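Local coordinates for lactaldehyde dehydrogenase (Escherichia coli, PDB 2IMP), which catalyses the irreversible NAD-dependent oxidation of L-lactaldehyde to L-lactate, and also oxidises glycolaldehyde, as a homotetramer of the aldehyde dehydrogenase family, at residues I173-S178 with F202-G207; E44-A49 with Q214-N219; G144-I149 with T169-V174. All blocks are in the same frame, centred on the assembly; numbering follows the deposited sequence.

Contact 1. Residues I173-S178 with F202-G207. With NAI (1,4-dihydronicotinamide adenine dinucleotide), chain D.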
loop_
_atom_site.group_PDB
_atom_site.type_symbol
_atom_site.label_atom_id
_atom_site.label_comp_id
_atom_site.label_asym_id
_atom_site.label_seq_id
_atom_site.Cartn_x
_atom_site.Cartn_y
_atom_site.Cartn_z
ATOM N N ILE A 173 -4.986 -4.546 26.977
ATOM C CA ILE A 173 -3.866 -5.421 27.248
ATOM C C ILE A 173 -3.564 -5.705 28.726
ATOM O O ILE A 173 -3.871 -4.908 29.616
ATOM C CB ILE A 173 -2.584 -4.838 26.579
ATOM C CG1 ILE A 173 -1.484 -5.900 26.480
ATOM C CG2 ILE A 173 -2.079 -3.645 27.379
ATOM C CD1 ILE A 173 -0.215 -5.396 25.771
ATOM N N VAL A 174 -2.988 -6.878 28.943
ATOM C CA VAL A 174 -2.536 -7.321 30.243
ATOM C C VAL A 174 -1.056 -7.663 30.134
ATOM O O VAL A 174 -0.671 -8.569 29.390
ATOM C CB VAL A 174 -3.268 -8.586 30.743
ATOM C CG1 VAL A 174 -2.675 -9.012 32.088
ATOM C CG2 VAL A 174 -4.760 -8.322 30.887
ATOM N N ILE A 175 -0.231 -6.923 30.852
ATOM C CA ILE A 175 1.195 -7.148 30.802
ATOM C C ILE A 175 1.825 -7.761 32.066
ATOM O O ILE A 175 1.438 -7.443 33.192
ATOM C CB ILE A 175 1.924 -5.817 30.490
ATOM C CG1 ILE A 175 1.724 -5.461 29.014
ATOM C CG2 ILE A 175 3.398 -5.915 30.862
ATOM C CD1 ILE A 175 2.313 -4.143 28.625
ATOM N N LYS A 176 2.774 -8.664 31.846
ATOM C CA LYS A 176 3.537 -9.258 32.934
ATOM C C LYS A 176 5.026 -9.028 32.701
ATOM O O LYS A 176 5.606 -9.569 31.762
ATOM C CB LYS A 176 3.315 -10.764 33.072
ATOM C CG LYS A 176 4.007 -11.313 34.337
ATOM C CD LYS A 176 4.134 -12.828 34.355
ATOM C CE LYS A 176 5.367 -13.303 33.609
ATOM N NZ LYS A 176 6.635 -12.861 34.279
ATOM N N PRO A 177 5.655 -8.193 33.534
ATOM C CA PRO A 177 7.082 -7.956 33.334
ATOM C C PRO A 177 7.870 -9.175 33.847
ATOM O O PRO A 177 7.298 -10.063 34.479
ATOM C CB PRO A 177 7.335 -6.723 34.185
ATOM C CG PRO A 177 6.441 -6.984 35.385
ATOM C CD PRO A 177 5.154 -7.501 34.739
ATOM N N SER A 178 9.160 -9.227 33.544
ATOM C CA SER A 178 9.984 -10.308 34.063
ATOM C C SER A 178 10.062 -10.200 35.596
ATOM O O SER A 178 10.044 -9.084 36.126
ATOM C CB SER A 178 11.402 -10.215 33.489
ATOM O OG SER A 178 12.335 -10.928 34.292
ATOM N N PHE A 202 -5.275 -0.985 30.248
ATOM C CA PHE A 202 -3.912 -1.389 30.579
ATOM C C PHE A 202 -3.858 -2.039 31.969
ATOM O O PHE A 202 -4.208 -1.412 32.968
ATOM C CB PHE A 202 -2.933 -0.207 30.565
ATOM C CG PHE A 202 -1.505 -0.600 30.901
ATOM C CD1 PHE A 202 -0.627 -1.017 29.903
ATOM C CD2 PHE A 202 -1.044 -0.562 32.217
ATOM C CE1 PHE A 202 0.688 -1.407 30.210
ATOM C CE2 PHE A 202 0.268 -0.950 32.540
ATOM C CZ PHE A 202 1.138 -1.366 31.534
ATOM N N ASN A 203 -3.435 -3.294 32.008
ATOM C CA ASN A 203 -3.342 -4.034 33.254
ATOM C C ASN A 203 -1.935 -4.613 33.489
ATOM O O ASN A 203 -1.276 -5.066 32.548
ATOM C CB ASN A 203 -4.359 -5.183 33.247
ATOM C CG ASN A 203 -5.764 -4.722 32.926
ATOM O OD1 ASN A 203 -6.540 -4.373 33.822
ATOM N ND2 ASN A 203 -6.105 -4.712 31.639
ATOM N N LEU A 204 -1.480 -4.586 34.734
ATOM C CA LEU A 204 -0.172 -5.133 35.047
ATOM C C LEU A 204 -0.236 -6.254 36.086
ATOM O O LEU A 204 -0.651 -6.026 37.225
ATOM C CB LEU A 204 0.768 -4.034 35.561
ATOM C CG LEU A 204 2.226 -4.470 35.804
ATOM C CD1 LEU A 204 2.979 -4.484 34.487
ATOM C CD2 LEU A 204 2.917 -3.512 36.764
ATOM N N VAL A 205 0.130 -7.465 35.687
ATOM C CA VAL A 205 0.144 -8.569 36.639
ATOM C C VAL A 205 1.583 -9.009 36.957
ATOM O O VAL A 205 2.457 -8.931 36.097
ATOM C CB VAL A 205 -0.705 -9.766 36.144
ATOM C CG1 VAL A 205 -2.176 -9.360 36.110
ATOM C CG2 VAL A 205 -0.239 -10.219 34.769
ATOM N N LEU A 206 1.820 -9.442 38.190
ATOM C CA LEU A 206 3.166 -9.816 38.604
ATOM C C LEU A 206 3.355 -11.275 39.038
ATOM O O LEU A 206 2.521 -11.829 39.757
ATOM C CB LEU A 206 3.605 -8.886 39.737
ATOM C CG LEU A 206 3.492 -7.390 39.415
ATOM C CD1 LEU A 206 3.584 -6.572 40.689
ATOM C CD2 LEU A 206 4.585 -6.996 38.429
ATOM N N GLY A 207 4.459 -11.878 38.602
ATOM C CA GLY A 207 4.731 -13.256 38.964
ATOM C C GLY A 207 5.702 -13.978 38.049
ATOM O O GLY A 207 6.386 -13.366 37.220
HETATM P PA NAI D . 12.765 -15.775 29.571
HETATM O O1A NAI D . 12.022 -16.472 28.508
HETATM O O2A NAI D . 13.384 -16.731 30.596
HETATM O O5B NAI D . 11.786 -14.744 30.299
HETATM C C5B NAI D . 11.052 -13.738 29.619
HETATM C C4B NAI D . 9.590 -13.678 30.090
HETATM O O4B NAI D . 8.902 -14.900 29.815
HETATM C C3B NAI D . 9.419 -13.445 31.599
HETATM O O3B NAI D . 8.384 -12.494 31.833
HETATM C C2B NAI D . 9.125 -14.836 32.125
HETATM O O2B NAI D . 8.478 -14.895 33.369
HETATM C C1B NAI D . 8.320 -15.436 31.001
HETATM N N9A NAI D . 8.343 -16.928 30.970
HETATM C C8A NAI D . 9.379 -17.827 31.224
HETATM N N7A NAI D . 8.900 -19.099 31.072
HETATM C C5A NAI D . 7.595 -19.032 30.730
HETATM C C6A NAI D . 6.621 -20.013 30.451
HETATM N N6A NAI D . 6.921 -21.309 30.511
HETATM N N1A NAI D . 5.319 -19.613 30.116
HETATM C C2A NAI D . 4.988 -18.252 30.052
HETATM N N3A NAI D . 5.963 -17.281 30.330
HETATM C C4A NAI D . 7.240 -17.669 30.658
HETATM O O3 NAI D . 13.881 -14.911 28.807
HETATM P PN NAI D . 14.839 -13.772 29.429
HETATM O O1N NAI D . 14.056 -12.771 30.175
HETATM O O2N NAI D . 15.697 -13.271 28.302
HETATM O O5D NAI D . 15.768 -14.671 30.405
HETATM C C5D NAI D . 15.664 -14.732 31.805
HETATM C C4D NAI D . 16.690 -15.735 32.280
HETATM O O4D NAI D . 16.451 -16.029 33.653
HETATM C C3D NAI D . 16.927 -17.122 31.640
HETATM O O3D NAI D . 18.129 -17.116 30.894
HETATM C C2D NAI D . 16.960 -18.105 32.781
HETATM O O2D NAI D . 17.960 -19.086 32.635
HETATM C C1D NAI D . 17.151 -17.210 33.981
HETATM N N1N NAI D . 16.652 -17.873 35.228
HETATM C C2N NAI D . 15.292 -17.740 35.531
HETATM C C3N NAI D . 14.772 -18.348 36.705
HETATM C C7N NAI D . 13.306 -18.212 37.054
HETATM O O7N NAI D . 12.836 -18.818 38.212
HETATM N N7N NAI D . 12.433 -17.537 36.305
HETATM C C4N NAI D . 15.663 -19.085 37.553
HETATM C C5N NAI D . 17.045 -19.211 37.226
HETATM C C6N NAI D . 17.527 -18.591 36.050
HETATM O O HOH W 1 6.528 -10.478 37.257
#
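I175 and N203, on parallel neighbouring strands, and V205 just after the second strand carry the contact, and all three are buried. The backbone of I175 gives its N-H to N203 O at 2.7 Å in a nearly straight bond (175°). Its carbonyl O takes the N-H of V205. The I175 side chain lies on the face shared with F202 and L204. Its CD1 meets F202 CE1 obliquely at 3.6 Å, and its CG2 touches L204 CD1.

N203 points to the other face, beside V174. Its CG is anti to the carbonyl carbon and beside the backbone N (chi1 -53°), and from there ND2 reaches I173 O at 3.0 Å from above the carbonyl plane. N203 N binds the same oxygen, so one residue grips that acceptor twice. ND2 also bonds to G200 O, and OD1 to D12 N. V205 CG2 packs on V174 CG1 at 3.8 Å, and V205 also touches A49 of helix 43-62.

At the end of its strand, K176 bends at chi3 and chi4 and brings NZ to G207 O at 3.0 Å and to P177 O at 2.9 Å. A water bridges P177 O and G207 N. NZ also donates to both ribose hydroxyls of the NADH adenosine, O2B (2.9 Å) and O3B. Two carbonyls and two hydroxyls thus share three N-H groups. The carbonyls probably help offset the charge, with E179 a weak, long ion partner.

Contact 2. Residues E44-A49 with Q214-N219. With NAI (1,4-dihydronicotinamide adenine dinucleotide), chain D.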
loop_
_atom_site.group_PDB
_atom_site.type_symbol
_atom_site.label_atom_id
_atom_site.label_comp_id
_atom_site.label_asym_id
_atom_site.label_seq_id
_atom_site.Cartn_x
_atom_site.Cartn_y
_atom_site.Cartn_z
ATOM N N GLU A 44 -5.311 -17.083 38.728
ATOM C CA GLU A 44 -6.483 -16.297 39.098
ATOM C C GLU A 44 -6.260 -14.770 38.991
ATOM O O GLU A 44 -7.156 -14.039 38.576
ATOM C CB GLU A 44 -6.944 -16.671 40.509
ATOM C CG GLU A 44 -5.850 -16.590 41.563
ATOM C CD GLU A 44 -6.149 -17.445 42.781
ATOM O OE1 GLU A 44 -7.224 -17.258 43.394
ATOM O OE2 GLU A 44 -5.305 -18.305 43.125
ATOM N N ASP A 45 -5.070 -14.308 39.365
ATOM C CA ASP A 45 -4.758 -12.886 39.257
ATOM C C ASP A 45 -4.744 -12.439 37.785
ATOM O O ASP A 45 -5.232 -11.361 37.437
ATOM C CB ASP A 45 -3.402 -12.591 39.899
ATOM C CG ASP A 45 -3.355 -13.002 41.354
ATOM O OD1 ASP A 45 -4.166 -12.471 42.140
ATOM O OD2 ASP A 45 -2.515 -13.855 41.707
ATOM N N ALA A 46 -4.177 -13.292 36.938
ATOM C CA ALA A 46 -4.151 -13.020 35.510
ATOM C C ALA A 46 -5.586 -12.979 34.949
ATOM O O ALA A 46 -5.928 -12.106 34.150
ATOM C CB ALA A 46 -3.329 -14.093 34.781
ATOM N N ARG A 47 -6.411 -13.928 35.399
ATOM C CA ARG A 47 -7.799 -13.986 34.961
ATOM C C ARG A 47 -8.582 -12.718 35.314
ATOM O O ARG A 47 -9.374 -12.228 34.510
ATOM C CB ARG A 47 -8.512 -15.202 35.557
ATOM C CG ARG A 47 -7.904 -16.525 35.166
ATOM C CD ARG A 47 -8.883 -17.674 35.367
ATOM N NE ARG A 47 -8.275 -18.948 34.992
ATOM C CZ ARG A 47 -7.637 -19.752 35.838
ATOM N NH1 ARG A 47 -7.534 -19.422 37.119
ATOM N NH2 ARG A 47 -7.088 -20.877 35.398
ATOM N N LYS A 48 -8.360 -12.198 36.521
ATOM C CA LYS A 48 -9.026 -10.967 36.926
ATOM C C LYS A 48 -8.656 -9.805 35.986
ATOM O O LYS A 48 -9.510 -9.011 35.583
ATOM C CB LYS A 48 -8.646 -10.595 38.364
ATOM C CG LYS A 48 -9.182 -11.548 39.418
ATOM C CD LYS A 48 -8.659 -11.192 40.808
ATOM C CE LYS A 48 -9.055 -12.257 41.827
ATOM N NZ LYS A 48 -8.422 -12.040 43.161
ATOM N N ALA A 49 -7.372 -9.735 35.645
ATOM C CA ALA A 49 -6.885 -8.706 34.736
ATOM C C ALA A 49 -7.466 -8.895 33.325
ATOM O O ALA A 49 -7.918 -7.945 32.687
ATOM C CB ALA A 49 -5.354 -8.731 34.682
ATOM N N GLN A 214 1.919 -18.377 31.927
ATOM C CA GLN A 214 1.140 -19.419 31.274
ATOM C C GLN A 214 -0.358 -19.084 31.166
ATOM O O GLN A 214 -1.000 -19.416 30.167
ATOM C CB GLN A 214 1.334 -20.752 31.994
ATOM C CG GLN A 214 2.603 -21.481 31.571
ATOM C CD GLN A 214 2.528 -22.003 30.142
ATOM O OE1 GLN A 214 1.706 -22.861 29.832
ATOM N NE2 GLN A 214 3.385 -21.481 29.265
ATOM N N GLU A 215 -0.901 -18.427 32.187
ATOM C CA GLU A 215 -2.310 -18.039 32.140
ATOM C C GLU A 215 -2.552 -16.947 31.057
ATOM O O GLU A 215 -3.593 -16.918 30.398
ATOM C CB GLU A 215 -2.765 -17.549 33.522
ATOM C CG GLU A 215 -4.240 -17.172 33.647
ATOM C CD GLU A 215 -5.207 -18.279 33.223
ATOM O OE1 GLU A 215 -4.865 -19.471 33.350
ATOM O OE2 GLU A 215 -6.325 -17.951 32.778
ATOM N N LEU A 216 -1.566 -16.075 30.870
ATOM C CA LEU A 216 -1.679 -15.040 29.853
ATOM C C LEU A 216 -1.605 -15.631 28.425
ATOM O O LEU A 216 -2.060 -15.023 27.454
ATOM C CB LEU A 216 -0.587 -13.981 30.048
ATOM C CG LEU A 216 -0.659 -13.174 31.354
ATOM C CD1 LEU A 216 0.487 -12.176 31.410
ATOM C CD2 LEU A 216 -1.996 -12.450 31.460
ATOM N N ALA A 217 -1.031 -16.826 28.328
ATOM C CA ALA A 217 -0.921 -17.516 27.053
ATOM C C ALA A 217 -2.069 -18.521 26.794
ATOM O O ALA A 217 -2.510 -18.698 25.654
ATOM C CB ALA A 217 0.427 -18.242 26.964
ATOM N N GLY A 218 -2.555 -19.140 27.870
ATOM C CA GLY A 218 -3.604 -20.136 27.748
ATOM C C GLY A 218 -5.046 -19.737 27.985
ATOM O O GLY A 218 -5.948 -20.531 27.732
ATOM N N ASN A 219 -5.292 -18.532 28.482
ATOM C CA ASN A 219 -6.670 -18.115 28.708
ATOM C C ASN A 219 -7.449 -17.920 27.379
ATOM O O ASN A 219 -7.007 -17.188 26.492
ATOM C CB ASN A 219 -6.696 -16.827 29.532
ATOM C CG ASN A 219 -8.089 -16.461 29.993
ATOM O OD1 ASN A 219 -8.969 -16.176 29.179
ATOM N ND2 ASN A 219 -8.301 -16.476 31.307
HETATM P PA NAI D . 12.765 -15.775 29.571
HETATM O O1A NAI D . 12.022 -16.472 28.508
HETATM O O2A NAI D . 13.384 -16.731 30.596
HETATM O O5B NAI D . 11.786 -14.744 30.299
HETATM C C5B NAI D . 11.052 -13.738 29.619
HETATM C C4B NAI D . 9.590 -13.678 30.090
HETATM O O4B NAI D . 8.902 -14.900 29.815
HETATM C C3B NAI D . 9.419 -13.445 31.599
HETATM O O3B NAI D . 8.384 -12.494 31.833
HETATM C C2B NAI D . 9.125 -14.836 32.125
HETATM O O2B NAI D . 8.478 -14.895 33.369
HETATM C C1B NAI D . 8.320 -15.436 31.001
HETATM N N9A NAI D . 8.343 -16.928 30.970
HETATM C C8A NAI D . 9.379 -17.827 31.224
HETATM N N7A NAI D . 8.900 -19.099 31.072
HETATM C C5A NAI D . 7.595 -19.032 30.730
HETATM C C6A NAI D . 6.621 -20.013 30.451
HETATM N N6A NAI D . 6.921 -21.309 30.511
HETATM N N1A NAI D . 5.319 -19.613 30.116
HETATM C C2A NAI D . 4.988 -18.252 30.052
HETATM N N3A NAI D . 5.963 -17.281 30.330
HETATM C C4A NAI D . 7.240 -17.669 30.658
HETATM O O3 NAI D . 13.881 -14.911 28.807
HETATM P PN NAI D . 14.839 -13.772 29.429
HETATM O O1N NAI D . 14.056 -12.771 30.175
HETATM O O2N NAI D . 15.697 -13.271 28.302
HETATM O O5D NAI D . 15.768 -14.671 30.405
HETATM C C5D NAI D . 15.664 -14.732 31.805
HETATM C C4D NAI D . 16.690 -15.735 32.280
HETATM O O4D NAI D . 16.451 -16.029 33.653
HETATM C C3D NAI D . 16.927 -17.122 31.640
HETATM O O3D NAI D . 18.129 -17.116 30.894
HETATM C C2D NAI D . 16.960 -18.105 32.781
HETATM O O2D NAI D . 17.960 -19.086 32.635
HETATM C C1D NAI D . 17.151 -17.210 33.981
HETATM N N1N NAI D . 16.652 -17.873 35.228
HETATM C C2N NAI D . 15.292 -17.740 35.531
HETATM C C3N NAI D . 14.772 -18.348 36.705
HETATM C C7N NAI D . 13.306 -18.212 37.054
HETATM O O7N NAI D . 12.836 -18.818 38.212
HETATM N N7N NAI D . 12.433 -17.537 36.305
HETATM C C4N NAI D . 15.663 -19.085 37.553
HETATM C C5N NAI D . 17.045 -19.211 37.226
HETATM C C6N NAI D . 17.527 -18.591 36.050
#
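Two helices that flank the coenzyme-binding sheet meet here, with A46 of helix 43-62 against E215 of helix 209-218. Their local axes pass 9.0 Å apart at 47°. The small A46 side chain points toward the other helix. Its CB sits 3.4 Å from E215 CG and 3.9 Å from L216 CD2. L216 continues inward to V174 and K176 of strand 172-176, so the apolar side of this contact runs into the core.

The charged pair R47 and E215 lies on the more exposed side. The E215 chain starts with CG anti to the backbone N and bends at chi2 (55°), which lifts the carboxylate across the R47 side chain. R47 is extended from CG to NE and crosses it at about a right angle. R47 NE and E215 OE2 form a salt bridge at 3.1 Å. OE1 lies over one face of the guanidinium, and the two planar groups are turned 60° apart. The ion pair is therefore not a flat, two-pronged one.

N219, just past the end of its helix, gives ND2 to E215 OE2 at 2.9 Å, nearly along the C-O axis. Its OD1 accepts from K221 N. On another side of helix 209-218, Q214 NE2 donates to adenine N1A of NADH at 2.8 Å, and Q214 OE1 pairs with T240 OG1.

OE2 is thus held by both R47 and N219. The amide bond probably helps to set the turn of the carboxylate. The guanidinium would probably favour the ionised form of E215, with solvent around R47 moderating the effect.

Contact 3. Residues G144-I149 with T169-V174. With NAI (1,4-dihydronicotinamide adenine dinucleotide), chain D.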
loop_
_atom_site.group_PDB
_atom_site.type_symbol
_atom_site.label_atom_id
_atom_site.label_comp_id
_atom_site.label_asym_id
_atom_site.label_seq_id
_atom_site.Cartn_x
_atom_site.Cartn_y
_atom_site.Cartn_z
ATOM N N GLY A 144 -9.001 -7.681 20.163
ATOM C CA GLY A 144 -9.791 -7.754 21.376
ATOM C C GLY A 144 -8.837 -7.643 22.543
ATOM O O GLY A 144 -8.174 -6.621 22.707
ATOM N N VAL A 145 -8.764 -8.692 23.353
ATOM C CA VAL A 145 -7.859 -8.704 24.496
ATOM C C VAL A 145 -6.499 -9.328 24.166
ATOM O O VAL A 145 -6.440 -10.448 23.663
ATOM C CB VAL A 145 -8.449 -9.496 25.684
ATOM C CG1 VAL A 145 -7.398 -9.640 26.788
ATOM C CG2 VAL A 145 -9.693 -8.790 26.221
ATOM N N THR A 146 -5.423 -8.600 24.442
ATOM C CA THR A 146 -4.087 -9.112 24.188
ATOM C C THR A 146 -3.211 -9.126 25.454
ATOM O O THR A 146 -3.494 -8.418 26.430
ATOM C CB THR A 146 -3.343 -8.292 23.080
ATOM O OG1 THR A 146 -2.958 -7.010 23.594
ATOM C CG2 THR A 146 -4.252 -8.082 21.859
ATOM N N THR A 147 -2.168 -9.949 25.440
ATOM C CA THR A 147 -1.275 -10.020 26.578
ATOM C C THR A 147 0.195 -9.876 26.179
ATOM O O THR A 147 0.581 -10.206 25.051
ATOM C CB THR A 147 -1.465 -11.342 27.376
ATOM O OG1 THR A 147 -1.153 -12.467 26.543
ATOM C CG2 THR A 147 -2.910 -11.474 27.850
ATOM N N GLY A 148 0.994 -9.362 27.107
ATOM C CA GLY A 148 2.402 -9.170 26.844
ATOM C C GLY A 148 3.255 -9.709 27.972
ATOM O O GLY A 148 3.053 -9.390 29.144
ATOM N N ILE A 149 4.208 -10.547 27.603
ATOM C CA ILE A 149 5.132 -11.139 28.549
ATOM C C ILE A 149 6.553 -10.615 28.262
ATOM O O ILE A 149 7.111 -10.876 27.194
ATOM C CB ILE A 149 5.060 -12.673 28.439
ATOM C CG1 ILE A 149 3.611 -13.124 28.674
ATOM C CG2 ILE A 149 5.988 -13.315 29.438
ATOM C CD1 ILE A 149 3.363 -14.603 28.457
ATOM N N THR A 169 -4.697 0.517 18.103
ATOM C CA THR A 169 -5.619 -0.205 17.237
ATOM C C THR A 169 -6.947 -0.668 17.890
ATOM O O THR A 169 -7.746 -1.373 17.266
ATOM C CB THR A 169 -4.908 -1.429 16.606
ATOM O OG1 THR A 169 -4.303 -2.223 17.636
ATOM C CG2 THR A 169 -3.820 -0.966 15.633
ATOM N N GLY A 170 -7.169 -0.275 19.141
ATOM C CA GLY A 170 -8.409 -0.637 19.806
ATOM C C GLY A 170 -8.419 -1.881 20.681
ATOM O O GLY A 170 -9.485 -2.317 21.115
ATOM N N ASN A 171 -7.256 -2.474 20.916
ATOM C CA ASN A 171 -7.167 -3.644 21.786
ATOM C C ASN A 171 -6.910 -3.226 23.236
ATOM O O ASN A 171 -6.471 -2.109 23.483
ATOM C CB ASN A 171 -5.980 -4.548 21.405
ATOM C CG ASN A 171 -6.006 -4.999 19.962
ATOM O OD1 ASN A 171 -6.683 -5.985 19.630
ATOM N ND2 ASN A 171 -5.290 -4.302 19.095
ATOM N N THR A 172 -7.213 -4.109 24.177
ATOM C CA THR A 172 -6.869 -3.848 25.563
ATOM C C THR A 172 -5.719 -4.797 25.906
ATOM O O THR A 172 -5.489 -5.761 25.172
ATOM C CB THR A 172 -8.058 -4.049 26.537
ATOM O OG1 THR A 172 -8.625 -5.355 26.375
ATOM C CG2 THR A 172 -9.115 -2.994 26.283
ATOM N N ILE A 173 -4.986 -4.546 26.977
ATOM C CA ILE A 173 -3.866 -5.421 27.248
ATOM C C ILE A 173 -3.564 -5.705 28.726
ATOM O O ILE A 173 -3.871 -4.908 29.616
ATOM C CB ILE A 173 -2.584 -4.838 26.579
ATOM C CG1 ILE A 173 -1.484 -5.900 26.480
ATOM C CG2 ILE A 173 -2.079 -3.645 27.379
ATOM C CD1 ILE A 173 -0.215 -5.396 25.771
ATOM N N VAL A 174 -2.988 -6.878 28.943
ATOM C CA VAL A 174 -2.536 -7.321 30.243
ATOM C C VAL A 174 -1.056 -7.663 30.134
ATOM O O VAL A 174 -0.671 -8.569 29.390
ATOM C CB VAL A 174 -3.268 -8.586 30.743
ATOM C CG1 VAL A 174 -2.675 -9.012 32.088
ATOM C CG2 VAL A 174 -4.760 -8.322 30.887
HETATM P PA NAI D . 12.765 -15.775 29.571
HETATM O O1A NAI D . 12.022 -16.472 28.508
HETATM O O2A NAI D . 13.384 -16.731 30.596
HETATM O O5B NAI D . 11.786 -14.744 30.299
HETATM C C5B NAI D . 11.052 -13.738 29.619
HETATM C C4B NAI D . 9.590 -13.678 30.090
HETATM O O4B NAI D . 8.902 -14.900 29.815
HETATM C C3B NAI D . 9.419 -13.445 31.599
HETATM O O3B NAI D . 8.384 -12.494 31.833
HETATM C C2B NAI D . 9.125 -14.836 32.125
HETATM O O2B NAI D . 8.478 -14.895 33.369
HETATM C C1B NAI D . 8.320 -15.436 31.001
HETATM N N9A NAI D . 8.343 -16.928 30.970
HETATM C C8A NAI D . 9.379 -17.827 31.224
HETATM N N7A NAI D . 8.900 -19.099 31.072
HETATM C C5A NAI D . 7.595 -19.032 30.730
HETATM C C6A NAI D . 6.621 -20.013 30.451
HETATM N N6A NAI D . 6.921 -21.309 30.511
HETATM N N1A NAI D . 5.319 -19.613 30.116
HETATM C C2A NAI D . 4.988 -18.252 30.052
HETATM N N3A NAI D . 5.963 -17.281 30.330
HETATM C C4A NAI D . 7.240 -17.669 30.658
HETATM O O3 NAI D . 13.881 -14.911 28.807
HETATM P PN NAI D . 14.839 -13.772 29.429
HETATM O O1N NAI D . 14.056 -12.771 30.175
HETATM O O2N NAI D . 15.697 -13.271 28.302
HETATM O O5D NAI D . 15.768 -14.671 30.405
HETATM C C5D NAI D . 15.664 -14.732 31.805
HETATM C C4D NAI D . 16.690 -15.735 32.280
HETATM O O4D NAI D . 16.451 -16.029 33.653
HETATM C C3D NAI D . 16.927 -17.122 31.640
HETATM O O3D NAI D . 18.129 -17.116 30.894
HETATM C C2D NAI D . 16.960 -18.105 32.781
HETATM O O2D NAI D . 17.960 -19.086 32.635
HETATM C C1D NAI D . 17.151 -17.210 33.981
HETATM N N1N NAI D . 16.652 -17.873 35.228
HETATM C C2N NAI D . 15.292 -17.740 35.531
HETATM C C3N NAI D . 14.772 -18.348 36.705
HETATM C C7N NAI D . 13.306 -18.212 37.054
HETATM O O7N NAI D . 12.836 -18.818 38.212
HETATM N N7N NAI D . 12.433 -17.537 36.305
HETATM C C4N NAI D . 15.663 -19.085 37.553
HETATM C C5N NAI D . 17.045 -19.211 37.226
HETATM C C6N NAI D . 17.527 -18.591 36.050
#
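N171 has CG anti to the carbonyl carbon (chi1 -56°), which sets its amide beside G144. OD1 accepts the G144 N-H at 2.9 Å, and the donor lies in the carbonyl plane. Just behind, G144 O takes the N-H of T172. T146 OG1 stands between its own N and carbonyl carbon (chi1 73°). T146 OG1 then lies 3.2 Å from T172 O and close to I173 CG1. This leaves T146 CG2 to face N171, with N171 OD1 3.9 Å away.

N171 ND2 donates to Y469 O and A166 O, so the amide joins three pieces of chain. An alanine here would probably leave the G144 N-H without its acceptor and the A166 and Y469 carbonyls without this donor.

Further along, T146 N binds T172 O at 2.9 Å, and T146 O accepts from V174 N. The ladder continues with G148 N to V174 O, also at 2.9 Å. T147 and V174 lie side by side on the face toward helix 43-62. T147 OG1 bonds to L216 O, and T172 OG1 to A53 O. I149, still in the strand, brings CG2 to ribose O4B of NADH at 3.3 Å.

Before N171, G170 ends helix 155-168 in a Schellman motif with positive phi. Strand 134-149, this helix and strand 172-176 make a beta-alpha-beta unit of the Rossmann-like coenzyme domain of aldehyde dehydrogenases.

In the fold
Contacts 1 and 3 share strand 172-176, which lies between strands 134-149 and 202-204 in one sheet. Each joins the two strands of a beta-alpha-beta unit; contact 3 comes first, and its second strand opens the unit of contact 1. Contact 2 spans both: it brings helix 43-62, from early in the chain, against helix 209-218, which follows strand 202-204. The centres lie about 10 Å (contacts 1 and 2), 11 Å (1 and 3) and 12 Å (2 and 3) apart. V174 meets both A49 and L216, so the helices of contact 2 rest on the sheet. All three reach NADH, at the ribose and adenine, and contribute to the adenosine side of the coenzyme site.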